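Local coordinates for ABC transporter substrate binding protein (Ribose) (Agrobacterium vitis S4, PDB 4WT7) that probably binds a sugar or sugar alcohol as the solute-binding component of an ABC transporter, and holds d-allitol in this crystal, at residues A[26-31]-A[282-287]. Sequence-based numbering, arbitrary orientation.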
ATOM      1  N   GLU A  26      18.812   4.450  27.098  1.00 59.61           N
ATOM      2  CA  GLU A  26      18.350   3.179  27.656  1.00 59.92           C
ATOM      3  C   GLU A  26      17.442   2.392  26.701  1.00 58.32           C
ATOM      4  O   GLU A  26      16.878   2.950  25.752  1.00 57.44           O
ATOM      5  CB  GLU A  26      17.593   3.406  28.960  1.00 60.57           C
ATOM      6  CG  GLU A  26      18.373   4.184  29.987  1.00 66.56           C
ATOM      7  CD  GLU A  26      17.680   4.193  31.334  1.00 68.49           C
ATOM      8  OE1 GLU A  26      16.421   4.134  31.340  1.00 65.85           O
ATOM      9  OE2 GLU A  26      18.388   4.250  32.370  1.00 70.53           O
ATOM     10  N   ALA A  27      17.301   1.093  26.971  1.00 37.65           N
ATOM     11  CA  ALA A  27      16.469   0.216  26.149  1.00 33.20           C
ATOM     12  C   ALA A  27      15.048   0.792  26.023  1.00 32.67           C
ATOM     13  O   ALA A  27      14.507   1.380  26.970  1.00 34.30           O
ATOM     14  CB  ALA A  27      16.431  -1.188  26.752  1.00 28.42           C
ATOM     15  N   LEU A  28      14.427   0.622  24.865  1.00 27.18           N
ATOM     16  CA  LEU A  28      13.081   1.139  24.703  1.00 24.65           C
ATOM     17  C   LEU A  28      12.049   0.314  25.497  1.00 20.22           C
ATOM     18  O   LEU A  28      12.213  -0.899  25.724  1.00 21.38           O
ATOM     19  CB  LEU A  28      12.715   1.181  23.218  1.00 23.25           C
ATOM     20  CG  LEU A  28      13.534   2.149  22.364  1.00 23.06           C
ATOM     21  CD1 LEU A  28      13.229   1.945  20.881  1.00 22.17           C
ATOM     22  CD2 LEU A  28      13.249   3.601  22.783  1.00 21.32           C
ATOM     23  N   SER A  29      10.993   1.001  25.910  1.00 18.05           N
ATOM     24  CA  SER A  29       9.924   0.435  26.729  1.00 17.52           C
ATOM     25  C   SER A  29       8.654   1.237  26.486  1.00 16.25           C
ATOM     26  O   SER A  29       8.710   2.404  26.083  1.00 16.16           O
ATOM     27  CB  SER A  29      10.292   0.494  28.217  1.00 21.16           C
ATOM     28  OG  SER A  29       9.323  -0.139  29.054  1.00 18.70           O
ATOM     29  N   LEU A  30       7.511   0.594  26.701  1.00 15.56           N
ATOM     30  CA  LEU A  30       6.233   1.283  26.702  1.00 15.80           C
ATOM     31  C   LEU A  30       5.462   0.927  27.955  1.00 16.38           C
ATOM     32  O   LEU A  30       4.239   1.096  28.022  1.00 15.50           O
ATOM     33  CB  LEU A  30       5.429   0.932  25.448  1.00 13.78           C
ATOM     34  CG  LEU A  30       5.990   1.496  24.127  1.00 12.89           C
ATOM     35  CD1 LEU A  30       5.100   1.083  22.969  1.00 11.74           C
ATOM     36  CD2 LEU A  30       6.127   2.988  24.138  1.00 13.20           C
ATOM     37  N   LYS A  31       6.187   0.459  28.971  1.00 18.48           N
ATOM     38  CA  LYS A  31       5.552   0.029  30.209  1.00 18.07           C
ATOM     39  C   LYS A  31       4.753   1.220  30.734  1.00 17.62           C
ATOM     40  O   LYS A  31       5.204   2.361  30.641  1.00 19.53           O
ATOM     41  CB  LYS A  31       6.610  -0.459  31.210  1.00 21.72           C
ATOM     42  CG  LYS A  31       6.053  -0.857  32.562  1.00 26.04           C
ATOM     43  CD  LYS A  31       7.153  -1.389  33.497  1.00 32.79           C
ATOM     44  CE  LYS A  31       6.628  -1.662  34.945  1.00 34.83           C
ATOM     45  NZ  LYS A  31       5.635  -2.793  35.059  1.00 33.52           N
ATOM     46  N   ALA A 282       6.925   1.673  13.344  1.00  8.87           N
ATOM     47  CA  ALA A 282       6.049   2.725  13.866  1.00  8.92           C
ATOM     48  C   ALA A 282       6.087   2.700  15.404  1.00  9.22           C
ATOM     49  O   ALA A 282       6.300   3.725  16.034  1.00  9.26           O
ATOM     50  CB  ALA A 282       4.619   2.566  13.358  1.00  8.98           C
ATOM     51  N   ILE A 283       5.901   1.514  15.991  1.00 11.28           N
ATOM     52  CA  ILE A 283       5.882   1.384  17.444  1.00 12.28           C
ATOM     53  C   ILE A 283       7.262   1.638  18.083  1.00  9.91           C
ATOM     54  O   ILE A 283       7.365   2.256  19.159  1.00 10.64           O
ATOM     55  CB  ILE A 283       5.337   0.027  17.889  1.00 11.52           C
ATOM     56  CG1 ILE A 283       3.973  -0.230  17.253  1.00 13.38           C
ATOM     57  CG2 ILE A 283       5.160   0.019  19.370  1.00 11.19           C
ATOM     58  CD1 ILE A 283       3.003   0.963  17.368  1.00 11.54           C
ATOM     59  N   GLN A 284       8.317   1.169  17.434  1.00 13.01           N
ATOM     60  CA  GLN A 284       9.661   1.523  17.854  1.00 13.86           C
ATOM     61  C   GLN A 284       9.742   3.046  17.928  1.00 14.35           C
ATOM     62  O   GLN A 284      10.256   3.595  18.905  1.00 12.94           O
ATOM     63  CB  GLN A 284      10.740   0.980  16.893  1.00 12.43           C
ATOM     64  CG  GLN A 284      11.079  -0.525  17.070  1.00 12.96           C
ATOM     65  CD  GLN A 284      11.919  -0.825  18.333  1.00 16.33           C
ATOM     66  OE1 GLN A 284      13.036  -0.317  18.492  1.00 16.48           O
ATOM     67  NE2 GLN A 284      11.377  -1.653  19.226  1.00 15.05           N
ATOM     68  N   ASN A 285       9.222   3.726  16.895  1.00 13.99           N
ATOM     69  CA  ASN A 285       9.341   5.172  16.841  1.00 12.96           C
ATOM     70  C   ASN A 285       8.466   5.863  17.892  1.00 14.45           C
ATOM     71  O   ASN A 285       8.830   6.919  18.411  1.00 13.60           O
ATOM     72  CB  ASN A 285       9.104   5.708  15.418  1.00 12.61           C
ATOM     73  CG  ASN A 285      10.294   5.454  14.509  1.00 14.62           C
ATOM     74  OD1 ASN A 285      11.327   4.948  14.951  1.00 13.53           O
ATOM     75  ND2 ASN A 285      10.159   5.788  13.238  1.00 14.65           N
ATOM     76  N   VAL A 286       7.329   5.262  18.231  1.00 12.21           N
ATOM     77  CA  VAL A 286       6.546   5.785  19.335  1.00 10.64           C
ATOM     78  C   VAL A 286       7.343   5.754  20.659  1.00 13.12           C
ATOM     79  O   VAL A 286       7.391   6.753  21.392  1.00 12.59           O
ATOM     80  CB  VAL A 286       5.243   5.031  19.526  1.00 12.62           C
ATOM     81  CG1 VAL A 286       4.609   5.434  20.853  1.00 12.21           C
ATOM     82  CG2 VAL A 286       4.294   5.277  18.342  1.00 12.88           C
ATOM     83  N   ALA A 287       7.935   4.610  20.975  1.00 15.08           N
ATOM     84  CA  ALA A 287       8.770   4.487  22.164  1.00 15.95           C
ATOM     85  C   ALA A 287       9.901   5.524  22.154  1.00 17.23           C
ATOM     86  O   ALA A 287      10.037   6.300  23.093  1.00 16.54           O
ATOM     87  CB  ALA A 287       9.341   3.081  22.259  1.00 17.67           C
TER
HETATM   88  O   HOH W   1       9.629   5.089  25.760  1.00 28.88           O
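With CG set anti to the carbonyl carbon in both Leu28 (chi1 -65°) and Leu30 (chi1 -69°), and chi2 extended in each, two isobutyl groups reach from the loop to the helix and meet the methyl of Ala287 between them. Leu30 CD2 lies 3.7 Å from Ala287 CB, and Leu28 CD2 reaches the same CB at 4.0 Å. The other branch of Leu30 continues along the helix: its CD1 touches Ile283 CG2 at 3.8 Å, the two side chains crossing at about a right angle. Positions 283 and 287 are one helical turn apart, and Ala287 N donates a hydrogen bond to Ile283 O. In the two-lobed periplasmic binding protein fold, the loop before strand 34-39 packs on helix 275-290 of the parallel-sheet lobe; another face of the helix lies on that sheet, Val286 touching Ala91 and Val93. Gln284 bends at chi2 (-74°), which carries OE1 back to within 3.3 Å of Leu28 CD1, an apolar neighbour; its NE2 is hydrogen-bonded to Glu57 of helix 45-60. No direct hydrogen bond links the segments. One water instead donates to Ser29 O (2.9 Å) and Ala287 O (3.0 Å), while Ser29 OG accepts from Lys31 N in an ST turn (3.2 Å).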